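Local coordinates for secretion activator protein, hypothetical (Brucella abortus bv. 1 str. 9-941, PDB 7DNP) that probably cleaves peptidoglycan as a muramidase of glycosyl hydrolase family 108, an autolysin of the type IV secretion system, at residues T57-K60 / A61-Y65; G34-L37 / A38-S41; A127-I130 / I131-C135; S149-G152 / K153-S157; K47-K50 / A51-K54. All coordinates share one frame; numbering follows the deposited sequence.

Interaction 1. Residues T57-K60 / A61-Y65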
# COMPACT_ATOMS: atom_id res chain seq x y z
N THR A 57 -3.00 -0.53 19.42
CA THR A 57 -4.14 -1.43 19.32
C THR A 57 -4.47 -1.71 17.86
O THR A 57 -4.16 -0.92 16.96
CB THR A 57 -5.38 -0.83 20.01
OG1 THR A 57 -5.91 0.24 19.21
CG2 THR A 57 -5.05 -0.32 21.41
N LYS A 58 -5.13 -2.85 17.63
CA LYS A 58 -5.56 -3.18 16.27
C LYS A 58 -6.62 -2.21 15.77
O LYS A 58 -6.66 -1.91 14.57
CB LYS A 58 -6.07 -4.62 16.22
CG LYS A 58 -6.35 -5.13 14.81
CD LYS A 58 -6.68 -6.63 14.81
CE LYS A 58 -6.80 -7.16 13.39
NZ LYS A 58 -7.35 -8.55 13.35
N THR A 59 -7.47 -1.70 16.66
CA THR A 59 -8.47 -0.72 16.24
C THR A 59 -7.82 0.54 15.69
O THR A 59 -8.21 1.05 14.64
CB THR A 59 -9.40 -0.37 17.41
OG1 THR A 59 -10.20 -1.50 17.73
CG2 THR A 59 -10.31 0.80 17.04
N LYS A 60 -6.80 1.06 16.40
CA LYS A 60 -6.14 2.26 15.90
C LYS A 60 -5.35 1.96 14.63
O LYS A 60 -5.34 2.78 13.70
CB LYS A 60 -5.22 2.85 16.97
CG LYS A 60 -4.66 4.22 16.57
CD LYS A 60 -3.74 4.80 17.63
CE LYS A 60 -4.52 5.55 18.69
NZ LYS A 60 -3.59 6.30 19.58
N ALA A 61 -4.69 0.80 14.57
CA ALA A 61 -4.01 0.41 13.33
C ALA A 61 -4.99 0.35 12.17
O ALA A 61 -4.67 0.80 11.06
CB ALA A 61 -3.31 -0.94 13.51
N THR A 62 -6.19 -0.17 12.41
CA THR A 62 -7.19 -0.24 11.34
C THR A 62 -7.63 1.15 10.91
O THR A 62 -7.80 1.41 9.71
CB THR A 62 -8.38 -1.08 11.79
OG1 THR A 62 -7.93 -2.38 12.19
CG2 THR A 62 -9.39 -1.24 10.66
N ASP A 63 -7.83 2.07 11.86
CA ASP A 63 -8.19 3.44 11.49
C ASP A 63 -7.08 4.09 10.68
O ASP A 63 -7.34 4.84 9.73
CB ASP A 63 -8.49 4.28 12.72
CG ASP A 63 -9.69 3.77 13.51
OD1 ASP A 63 -10.61 3.18 12.91
OD2 ASP A 63 -9.70 3.97 14.74
N ILE A 64 -5.82 3.81 11.04
CA ILE A 64 -4.69 4.38 10.32
C ILE A 64 -4.64 3.85 8.89
O ILE A 64 -4.45 4.61 7.94
CB ILE A 64 -3.38 4.10 11.07
CG1 ILE A 64 -3.33 4.93 12.36
CG2 ILE A 64 -2.19 4.38 10.17
CD1 ILE A 64 -2.25 4.48 13.32
N TYR A 65 -4.80 2.53 8.73
CA TYR A 65 -4.81 1.95 7.40
C TYR A 65 -5.99 2.46 6.57
O TYR A 65 -5.85 2.69 5.37
CB TYR A 65 -4.84 0.42 7.49
CG TYR A 65 -3.49 -0.21 7.75
CD1 TYR A 65 -2.39 0.12 6.96
CD2 TYR A 65 -3.31 -1.12 8.78
CE1 TYR A 65 -1.15 -0.46 7.20
CE2 TYR A 65 -2.07 -1.70 9.02
CZ TYR A 65 -1.00 -1.37 8.23
OH TYR A 65 0.22 -1.95 8.48
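T62 folds its hydroxyl back onto the turn before it, so that K58 O receives two donors from one residue: T62 OG1 at 2.7 Å and T62 N at 2.8 Å. They arrive from opposite faces of the carbonyl plane, which lets both bonds form without competing for space. The torsion behind this (chi1 -56°) brings OG1 round to the carbonyl of K58, one turn earlier. One residue on, T59 and D63 run side by side in the same direction, with T59 CG2 4.0 Å from D63 OD2. The methyl only passes alongside the carboxylate, whose OD1 makes a salt bridge to R66. K60 and I64 cross obliquely, K60 CG lying 4.1 Å from I64 CD1, so the lysine contributes its aliphatic stem while its amine goes on to E44. At the start of the helix T57 is the N-cap: K60 N donates to T57 OG1 over 3.1 Å in a nearly straight bond (165°). A61 N in turn bonds to T57 O, the first backbone bond of the helix between the two segments. A61 and T62 rest on F14 of helix 5-17, I64 packs on W43 of helix 37-44, and I64 and Y65 meet I35 of strand 35-36, with Y65 also touching the bound muropeptide.

Interaction 2. Residues G34-L37 / A38-S41. With H9U ((2R)-2-[[(2S)-2-[[(2R)-2-[(2R,3S,4R,5R,6S)-5-acetamido-3-[(2S,3R,4R,5S,6R)-3-acetamido-6-(hydroxymethyl)-4,5-bis(oxidanyl)oxan-2-yl]oxy-2-(hydroxymethyl)-6-oxidanyl-oxan-4-yl]oxypropanoyl]amino]propanoyl]amino]pentanedioic acid), chain B.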
# COMPACT_ATOMS: atom_id res chain seq x y z
N GLY A 34 2.59 -3.68 11.08
CA GLY A 34 3.05 -2.94 9.92
C GLY A 34 3.13 -1.44 10.10
O GLY A 34 3.67 -0.75 9.22
N ILE A 35 2.62 -0.90 11.21
CA ILE A 35 2.59 0.54 11.44
C ILE A 35 3.93 0.99 12.01
O ILE A 35 4.36 0.49 13.06
CB ILE A 35 1.44 0.92 12.37
CG1 ILE A 35 0.11 0.41 11.81
CG2 ILE A 35 1.39 2.43 12.58
CD1 ILE A 35 -0.36 1.16 10.59
N THR A 36 4.58 1.94 11.34
CA THR A 36 5.87 2.43 11.80
C THR A 36 5.70 3.55 12.81
O THR A 36 4.60 4.08 13.03
CB THR A 36 6.72 2.95 10.63
OG1 THR A 36 6.18 4.20 10.17
CG2 THR A 36 6.75 1.94 9.49
N LEU A 37 6.82 3.94 13.43
CA LEU A 37 6.78 4.98 14.44
C LEU A 37 6.40 6.33 13.84
O LEU A 37 5.63 7.09 14.45
CB LEU A 37 8.13 5.06 15.15
CG LEU A 37 8.22 5.99 16.36
CD1 LEU A 37 9.06 5.33 17.45
CD2 LEU A 37 8.81 7.33 15.97
N ALA A 38 6.93 6.64 12.66
CA ALA A 38 6.62 7.92 12.02
C ALA A 38 5.15 8.00 11.65
O ALA A 38 4.53 9.07 11.74
CB ALA A 38 7.50 8.12 10.79
N THR A 39 4.57 6.88 11.23
CA THR A 39 3.16 6.88 10.87
C THR A 39 2.28 7.06 12.10
O THR A 39 1.29 7.81 12.06
CB THR A 39 2.82 5.60 10.12
OG1 THR A 39 3.49 5.60 8.86
CG2 THR A 39 1.31 5.48 9.88
N LEU A 40 2.63 6.41 13.22
CA LEU A 40 1.87 6.62 14.45
C LEU A 40 2.06 8.05 14.95
O LEU A 40 1.13 8.65 15.50
CB LEU A 40 2.30 5.62 15.52
CG LEU A 40 1.50 5.65 16.83
CD1 LEU A 40 -0.00 5.56 16.55
CD2 LEU A 40 1.94 4.52 17.75
N SER A 41 3.26 8.60 14.77
CA SER A 41 3.49 9.99 15.15
C SER A 41 2.58 10.94 14.36
O SER A 41 1.99 11.87 14.92
CB SER A 41 4.96 10.35 14.93
OG SER A 41 5.76 9.71 15.91
C22 H9U B . 7.12 -0.02 5.80
C24 H9U B . 8.93 -1.64 5.50
C26 H9U B . 6.33 -1.09 6.58
C28 H9U B . 8.19 -2.65 6.39
C23 H9U B . 8.58 -0.25 5.85
C25 H9U B . 6.40 2.20 5.41
C27 H9U B . 5.27 3.10 5.98
C29 H9U B . 4.93 4.18 5.03
C30 H9U B . 6.11 4.95 4.60
C31 H9U B . 7.14 4.00 3.98
C32 H9U B . 10.52 1.08 5.02
C33 H9U B . 4.88 -1.00 6.25
C34 H9U B . 8.33 4.76 3.47
C35 H9U B . 11.10 -2.52 4.54
C36 H9U B . 11.09 1.16 3.61
C37 H9U B . 3.31 2.16 7.44
C38 H9U B . 10.62 2.42 5.72
C39 H9U B . 10.71 0.97 1.12
C40 H9U B . 12.59 -2.82 4.67
C41 H9U B . 2.07 1.26 7.46
C42 H9U B . 10.60 2.43 0.69
C43 H9U B . 11.66 4.75 0.64
C44 H9U B . 9.85 0.12 0.20
C45 H9U B . 11.23 5.56 1.85
C46 H9U B . 13.05 5.22 0.23
C47 H9U B . 12.97 6.39 -0.76
C48 H9U B . 14.35 6.83 -1.21
N18 H9U B . 10.39 -1.93 5.64
N19 H9U B . 4.04 2.27 6.19
N20 H9U B . 10.20 0.89 2.47
N21 H9U B . 11.72 3.34 1.00
O01 H9U B . 6.83 1.29 6.36
O02 H9U B . 6.74 -2.46 6.29
O03 H9U B . 7.55 3.00 4.97
O04 H9U B . 9.17 0.69 4.86
O05 H9U B . 8.56 -2.46 7.70
O06 H9U B . 3.93 5.10 5.63
O07 H9U B . 5.73 5.94 3.63
O08 H9U B . 4.25 -2.08 6.90
O09 H9U B . 8.95 5.42 4.54
O10 H9U B . 10.54 -2.77 3.53
O11 H9U B . 12.23 1.43 3.43
O12 H9U B . 3.64 2.74 8.42
O13 H9U B . 9.62 2.81 0.14
O14 H9U B . 10.51 6.58 1.69
O15 H9U B . 11.58 5.20 3.00
O16 H9U B . 15.37 6.23 -0.78
O17 H9U B . 14.47 7.80 -2.01
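From T36 the backbone leaves a weakly bonded strand and enters a helix, and the first turn closes through L40 N to T36 O (3.1 Å) and S41 N to L37 O (2.8 Å). S41 adds its hydroxyl to the second of these acceptors: S41 OG reaches L37 O at 3.0 Å from above the carbonyl plane, on the face opposite to S41 N. L37 O is thus held twice by a single serine, whose hydroxyl also meets V48 N of the following loop. T36 occupies the N-cap position, and T36 and T39 both bond to one acetamide oxygen of the ligand. The junction is the edge strand of the small antiparallel sheet passing into helix 37-44, and here it forms a wall of the glycan-binding cleft, in keeping with membership of the lysozyme clan. That oxygen, H9U O12 of the N-acetylglucosamine unit, is gripped by T39 OG1 at 2.9 Å and by T36 N at 3.2 Å, the latter bond being nearly straight (164°). T36 OG1 supplies a third, weak bond to O12. With chi1 at -67°, T39 presents its hydroxyl to the sugar and leaves CG2 to meet I35 CG2 at 4.1 Å, the two side chains crossing at about a right angle. The muramic acid unit is caught just before the strand, where its hydroxymethyl oxygen O08 donates to G34 O over 2.7 Å. I35 turns its other end, CD1, to the acetyl methyl C41 of the glucosamine unit, while T39 OG1 also bonds to Y69 OH.

Interaction 3. Residues A127-I130 / I131-C135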
# COMPACT_ATOMS: atom_id res chain seq x y z
N ALA A 127 -8.37 -3.25 -16.14
CA ALA A 127 -7.96 -3.28 -14.74
C ALA A 127 -6.78 -4.22 -14.53
O ALA A 127 -5.84 -3.87 -13.80
CB ALA A 127 -9.13 -3.68 -13.85
N ASP A 128 -6.80 -5.40 -15.14
CA ASP A 128 -5.68 -6.31 -14.94
C ASP A 128 -4.41 -5.81 -15.63
O ASP A 128 -3.30 -6.09 -15.16
CB ASP A 128 -6.05 -7.73 -15.41
CG ASP A 128 -6.45 -7.79 -16.88
OD1 ASP A 128 -6.14 -6.86 -17.65
OD2 ASP A 128 -7.09 -8.80 -17.26
N ARG A 129 -4.56 -5.03 -16.70
CA ARG A 129 -3.39 -4.38 -17.30
C ARG A 129 -2.80 -3.34 -16.35
O ARG A 129 -1.57 -3.28 -16.18
CB ARG A 129 -3.77 -3.74 -18.63
CG ARG A 129 -2.69 -2.83 -19.20
CD ARG A 129 -3.03 -2.37 -20.61
NE ARG A 129 -2.42 -3.22 -21.63
CZ ARG A 129 -3.01 -4.30 -22.16
NH1 ARG A 129 -4.23 -4.65 -21.77
NH2 ARG A 129 -2.38 -5.01 -23.07
N ILE A 130 -3.65 -2.52 -15.73
CA ILE A 130 -3.17 -1.57 -14.73
C ILE A 130 -2.45 -2.30 -13.60
O ILE A 130 -1.36 -1.89 -13.17
CB ILE A 130 -4.34 -0.72 -14.19
CG1 ILE A 130 -4.93 0.14 -15.30
CG2 ILE A 130 -3.87 0.14 -13.02
CD1 ILE A 130 -5.99 1.11 -14.82
N ILE A 131 -3.04 -3.40 -13.12
CA ILE A 131 -2.45 -4.14 -12.01
C ILE A 131 -1.06 -4.65 -12.38
O ILE A 131 -0.10 -4.50 -11.61
CB ILE A 131 -3.37 -5.30 -11.59
CG1 ILE A 131 -4.65 -4.77 -10.95
CG2 ILE A 131 -2.63 -6.24 -10.63
CD1 ILE A 131 -5.75 -5.80 -10.85
N ASN A 132 -0.93 -5.25 -13.57
CA ASN A 132 0.36 -5.81 -13.97
C ASN A 132 1.39 -4.71 -14.18
O ASN A 132 2.55 -4.85 -13.76
CB ASN A 132 0.21 -6.65 -15.24
CG ASN A 132 -0.34 -8.03 -14.95
OD1 ASN A 132 0.15 -8.74 -14.08
ND2 ASN A 132 -1.39 -8.41 -15.67
N GLU A 133 1.00 -3.61 -14.82
CA GLU A 133 1.96 -2.55 -15.10
C GLU A 133 2.37 -1.80 -13.84
O GLU A 133 3.52 -1.37 -13.73
CB GLU A 133 1.38 -1.58 -16.13
CG GLU A 133 1.46 -2.12 -17.55
CD GLU A 133 0.82 -1.21 -18.56
OE1 GLU A 133 0.82 0.02 -18.35
OE2 GLU A 133 0.32 -1.73 -19.59
N LEU A 134 1.45 -1.65 -12.88
CA LEU A 134 1.81 -1.00 -11.62
C LEU A 134 2.76 -1.87 -10.80
O LEU A 134 3.72 -1.36 -10.22
CB LEU A 134 0.55 -0.68 -10.81
CG LEU A 134 0.77 -0.04 -9.44
CD1 LEU A 134 1.41 1.34 -9.55
CD2 LEU A 134 -0.55 0.04 -8.67
N CYS A 135 2.50 -3.18 -10.75
CA CYS A 135 3.40 -4.06 -10.00
C CYS A 135 4.78 -4.13 -10.66
O CYS A 135 5.80 -4.20 -9.96
CB CYS A 135 2.77 -5.44 -9.85
SG CYS A 135 1.31 -5.45 -8.74
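R129 and E133 set their flat groups almost perpendicular, the guanidinium and carboxylate planes standing 88° apart, and E133 OE2 approaches the guanidinium obliquely. The ion pair is long, R129 NE lying 3.7 Å from E133 OE2. Closer contact comes from the aliphatic stem, with R129 CG only 3.2 Å from the same OE2. The two side chains lie alongside each other and point the same way; a bend at chi3 (-95°) then turns the guanidinium out of line with that stem. The geometry therefore describes a carboxylate resting along an arginine chain, probably with some electrostatic attraction, but without a bidentate pairing. On the neighbouring flank the carboxylate of D128 and the amide of N132 look for partners outside this turn: D128 OD2 forms a salt bridge with R171, and N132 OD1 accepts from R163. I131 folds back over the preceding turn (chi1 -68°), its CG1 3.2 Å from A127 O. Its CD1 reaches on to the D128 backbone, 4.1 Å from D128 CA. Beneath these side chains the helix is regular, I131 N bonding to A127 O at 2.9 Å, N132 N to D128 O at 3.0 Å and L134 N to I130 O at 2.8 Å. I130 packs on L102 and V106 of helix 95-106, and L134 on M101 there and on F89 of helix 82-93. I130 and I131 both touch V82 of helix 82-93, and I131 also packs on A166 and L167 of helix 148-170, so helix 127-142 is wedged among three others.

Interaction 4. Residues S149-G152 / K153-S157. With H9U ((2R)-2-[[(2S)-2-[[(2R)-2-[(2R,3S,4R,5R,6S)-5-acetamido-3-[(2S,3R,4R,5S,6R)-3-acetamido-6-(hydroxymethyl)-4,5-bis(oxidanyl)oxan-2-yl]oxy-2-(hydroxymethyl)-6-oxidanyl-oxan-4-yl]oxypropanoyl]amino]propanoyl]amino]pentanedioic acid), chain B.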
# COMPACT_ATOMS: atom_id res chain seq x y z
N SER A 149 19.51 -4.26 -2.01
CA SER A 149 20.49 -5.33 -1.83
C SER A 149 20.18 -6.16 -0.59
O SER A 149 20.52 -7.35 -0.54
CB SER A 149 21.91 -4.77 -1.77
OG SER A 149 22.11 -3.99 -0.61
N THR A 150 19.52 -5.57 0.40
CA THR A 150 19.16 -6.30 1.61
C THR A 150 17.76 -6.90 1.54
O THR A 150 17.56 -8.07 1.91
CB THR A 150 19.29 -5.38 2.83
OG1 THR A 150 20.65 -4.97 2.98
CG2 THR A 150 18.84 -6.09 4.10
N PHE A 151 16.78 -6.14 1.07
CA PHE A 151 15.38 -6.55 1.15
C PHE A 151 14.77 -6.95 -0.19
O PHE A 151 13.59 -7.31 -0.23
CB PHE A 151 14.55 -5.43 1.79
CG PHE A 151 15.06 -4.99 3.13
CD1 PHE A 151 14.87 -5.78 4.26
CD2 PHE A 151 15.76 -3.79 3.26
CE1 PHE A 151 15.36 -5.38 5.49
CE2 PHE A 151 16.24 -3.39 4.49
CZ PHE A 151 16.04 -4.18 5.61
N GLY A 152 15.55 -6.93 -1.27
CA GLY A 152 14.97 -7.08 -2.60
C GLY A 152 14.29 -8.41 -2.83
O GLY A 152 13.21 -8.47 -3.41
N LYS A 153 14.92 -9.51 -2.40
CA LYS A 153 14.31 -10.81 -2.63
C LYS A 153 12.97 -10.92 -1.91
O LYS A 153 11.98 -11.38 -2.49
CB LYS A 153 15.25 -11.95 -2.21
CG LYS A 153 14.65 -13.33 -2.47
CD LYS A 153 15.70 -14.33 -2.92
CE LYS A 153 15.09 -15.72 -3.13
NZ LYS A 153 16.14 -16.79 -3.23
N GLY A 154 12.92 -10.49 -0.65
CA GLY A 154 11.65 -10.49 0.07
C GLY A 154 10.63 -9.53 -0.53
O GLY A 154 9.44 -9.85 -0.62
N TRP A 155 11.09 -8.35 -0.95
CA TRP A 155 10.21 -7.41 -1.65
C TRP A 155 9.64 -8.03 -2.92
O TRP A 155 8.45 -7.87 -3.22
CB TRP A 155 10.97 -6.13 -2.00
CG TRP A 155 11.23 -5.21 -0.84
CD1 TRP A 155 10.68 -5.27 0.41
CD2 TRP A 155 12.10 -4.07 -0.84
NE1 TRP A 155 11.16 -4.25 1.19
CE2 TRP A 155 12.03 -3.49 0.44
CE3 TRP A 155 12.93 -3.48 -1.79
CZ2 TRP A 155 12.76 -2.36 0.79
CZ3 TRP A 155 13.66 -2.36 -1.44
CH2 TRP A 155 13.57 -1.81 -0.16
N THR A 156 10.49 -8.73 -3.69
CA THR A 156 10.03 -9.37 -4.92
C THR A 156 8.93 -10.38 -4.63
O THR A 156 7.94 -10.45 -5.36
CB THR A 156 11.21 -10.03 -5.62
OG1 THR A 156 12.20 -9.05 -5.92
CG2 THR A 156 10.77 -10.70 -6.92
N SER A 157 9.08 -11.15 -3.56
CA SER A 157 8.07 -12.13 -3.19
C SER A 157 6.78 -11.44 -2.74
O SER A 157 5.68 -11.90 -3.06
CB SER A 157 8.62 -13.05 -2.10
OG SER A 157 7.63 -13.93 -1.61
C22 H9U B . 7.12 -0.02 5.80
C24 H9U B . 8.93 -1.64 5.50
C26 H9U B . 6.33 -1.09 6.58
C28 H9U B . 8.19 -2.65 6.39
C23 H9U B . 8.58 -0.25 5.85
C25 H9U B . 6.40 2.20 5.41
C27 H9U B . 5.27 3.10 5.98
C29 H9U B . 4.93 4.18 5.03
C30 H9U B . 6.11 4.95 4.60
C31 H9U B . 7.14 4.00 3.98
C32 H9U B . 10.52 1.08 5.02
C33 H9U B . 4.88 -1.00 6.25
C34 H9U B . 8.33 4.76 3.47
C35 H9U B . 11.10 -2.52 4.54
C36 H9U B . 11.09 1.16 3.61
C37 H9U B . 3.31 2.16 7.44
C38 H9U B . 10.62 2.42 5.72
C39 H9U B . 10.71 0.97 1.12
C40 H9U B . 12.59 -2.82 4.67
C41 H9U B . 2.07 1.26 7.46
C42 H9U B . 10.60 2.43 0.69
C43 H9U B . 11.66 4.75 0.64
C44 H9U B . 9.85 0.12 0.20
C45 H9U B . 11.23 5.56 1.85
C46 H9U B . 13.05 5.22 0.23
C47 H9U B . 12.97 6.39 -0.76
C48 H9U B . 14.35 6.83 -1.21
N18 H9U B . 10.39 -1.93 5.64
N19 H9U B . 4.04 2.27 6.19
N20 H9U B . 10.20 0.89 2.47
N21 H9U B . 11.72 3.34 1.00
O01 H9U B . 6.83 1.29 6.36
O02 H9U B . 6.74 -2.46 6.29
O03 H9U B . 7.55 3.00 4.97
O04 H9U B . 9.17 0.69 4.86
O05 H9U B . 8.56 -2.46 7.70
O06 H9U B . 3.93 5.10 5.63
O07 H9U B . 5.73 5.94 3.63
O08 H9U B . 4.25 -2.08 6.90
O09 H9U B . 8.95 5.42 4.54
O10 H9U B . 10.54 -2.77 3.53
O11 H9U B . 12.23 1.43 3.43
O12 H9U B . 3.64 2.74 8.42
O13 H9U B . 9.62 2.81 0.14
O14 H9U B . 10.51 6.58 1.69
O15 H9U B . 11.58 5.20 3.00
O16 H9U B . 15.37 6.23 -0.78
O17 H9U B . 14.47 7.80 -2.01
O HOH W 1 15.16 -10.02 0.86
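T156 places two donors on G152 O: its backbone N at 2.7 Å, and its hydroxyl OG1, which comes from the opposite face of the carbonyl plane. W155 N donates to F151 O over 2.8 Å, nearly along the C=O axis. A chi1 of -75° sets the indole back over that carbonyl, W155 CG 3.2 Å from F151 O. From there the indole reaches the ligand, W155 NE1 donating to the acetamide oxygen O10 of the muramic acid unit at 2.8 Å, somewhat bent (147°). The helix is kinked at K153-G154, whose backbone N atoms lack a bond to the preceding turn, and a water accepts from G154 N at 2.7 Å and donates to T150 O. F151 CB makes a CH-pi contact over the face of the W155 five-membered ring, 3.7 Å from its centroid, while the aromatic rings are near parallel but slid apart with little overlap. The acetamide methyl C40 lies over the centre of the F151 ring, 3.4 Å above its plane, and T150 CG2 covers the opposite face. The peptide alanine methyl, C44, sits on the far face of the indole. Helix 148-170 thus forms one wall of the muropeptide site, W155 meeting H92 edge to face and packing on L142 of helix 127-142.

Interaction 5. Residues K47-K50 / A51-K54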
# COMPACT_ATOMS: atom_id res chain seq x y z
N LYS A 47 5.73 13.26 18.17
CA LYS A 47 6.69 12.16 18.02
C LYS A 47 6.47 11.14 19.13
O LYS A 47 6.68 11.45 20.31
CB LYS A 47 8.12 12.71 18.05
CG LYS A 47 9.20 11.64 17.92
CD LYS A 47 10.56 12.25 17.62
CE LYS A 47 11.60 11.18 17.26
NZ LYS A 47 11.20 10.36 16.08
N VAL A 48 6.05 9.93 18.77
CA VAL A 48 5.74 8.91 19.76
C VAL A 48 6.99 8.09 20.07
O VAL A 48 7.98 8.10 19.33
CB VAL A 48 4.59 7.99 19.29
CG1 VAL A 48 3.33 8.80 18.99
CG2 VAL A 48 5.02 7.16 18.09
N SER A 49 6.92 7.36 21.18
CA SER A 49 7.98 6.48 21.63
C SER A 49 7.82 5.07 21.06
O SER A 49 6.78 4.70 20.52
CB SER A 49 7.99 6.42 23.16
OG SER A 49 6.93 5.60 23.61
N LYS A 50 8.89 4.28 21.18
CA LYS A 50 8.83 2.88 20.78
C LYS A 50 7.78 2.12 21.59
O LYS A 50 7.10 1.24 21.07
CB LYS A 50 10.20 2.22 20.93
CG LYS A 50 11.02 2.22 19.65
CD LYS A 50 12.48 1.87 19.92
CE LYS A 50 12.90 0.62 19.15
NZ LYS A 50 14.38 0.46 19.08
N ALA A 51 7.65 2.45 22.88
CA ALA A 51 6.64 1.79 23.71
C ALA A 51 5.23 2.06 23.19
O ALA A 51 4.36 1.20 23.29
CB ALA A 51 6.77 2.25 25.16
N GLU A 52 5.00 3.26 22.65
CA GLU A 52 3.68 3.58 22.11
C GLU A 52 3.38 2.74 20.87
O GLU A 52 2.24 2.28 20.69
CB GLU A 52 3.59 5.07 21.80
CG GLU A 52 3.27 5.94 23.02
CD GLU A 52 3.50 7.42 22.78
OE1 GLU A 52 4.67 7.86 22.73
OE2 GLU A 52 2.50 8.16 22.63
N VAL A 53 4.38 2.52 20.02
CA VAL A 53 4.20 1.62 18.88
C VAL A 53 3.94 0.20 19.37
O VAL A 53 3.06 -0.49 18.86
CB VAL A 53 5.43 1.69 17.95
CG1 VAL A 53 5.33 0.64 16.86
CG2 VAL A 53 5.55 3.08 17.35
N LYS A 54 4.69 -0.24 20.38
CA LYS A 54 4.50 -1.58 20.93
C LYS A 54 3.11 -1.76 21.53
O LYS A 54 2.55 -2.86 21.46
CB LYS A 54 5.59 -1.85 21.98
CG LYS A 54 5.70 -3.30 22.41
CD LYS A 54 7.01 -3.54 23.15
CE LYS A 54 7.28 -5.03 23.34
NZ LYS A 54 6.58 -5.57 24.54
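E52 OE1 is gripped by two groups of S49: the backbone N at 2.8 Å, in a nearly straight bond of 169°, and the hydroxyl OG more weakly. In return E52 N donates to S49 OG over 3.2 Å, and this reciprocal pair is a capping box closing the start of helix 50-54. S49 is the N-cap; its chi1 of 76° swings OG over to E52 N at the first turn. The glutamate chain runs extended back toward the loop, and S49 N meets its carboxylate from above the plane. The other oxygen, OE2, forms a salt bridge with R46, so both ends of the carboxylate are engaged and its rotation should be restricted. Backbone bonds carry the turn onward, V53 N to S49 O at 3.3 Å and K54 N to K50 O at 2.9 Å. V48 packs against the carboxylate as well, its CB 3.4 Å from E52 OE1. On the buried side V53 rests on L37 and L40 of helix 37-44. There the V48 and V53 side chains run roughly perpendicular, V48 CG2 4.2 Å from V53 CG2.

In the fold
Along the chain the contacts come in the order interaction 2, 5, 1, 3, 4, each a local turn that ends before the next begins, so none nest or cross. Interaction 2 joins strand 35-36 to helix 37-44, and interaction 5 starts helix 50-54 against it, their centres 8 Å apart. Interaction 1 opens helix 58-70 and packs back on interaction 2, where I64 CG2 meets T39 CG2. All three belong to the glycosyl hydrolase 108 region. Interactions 3 and 4 lie on successive helices of the predicted peptidoglycan-binding region, without touching. Interactions 2 and 4, some 21 Å apart between centres, are joined across the cleft by the muropeptide.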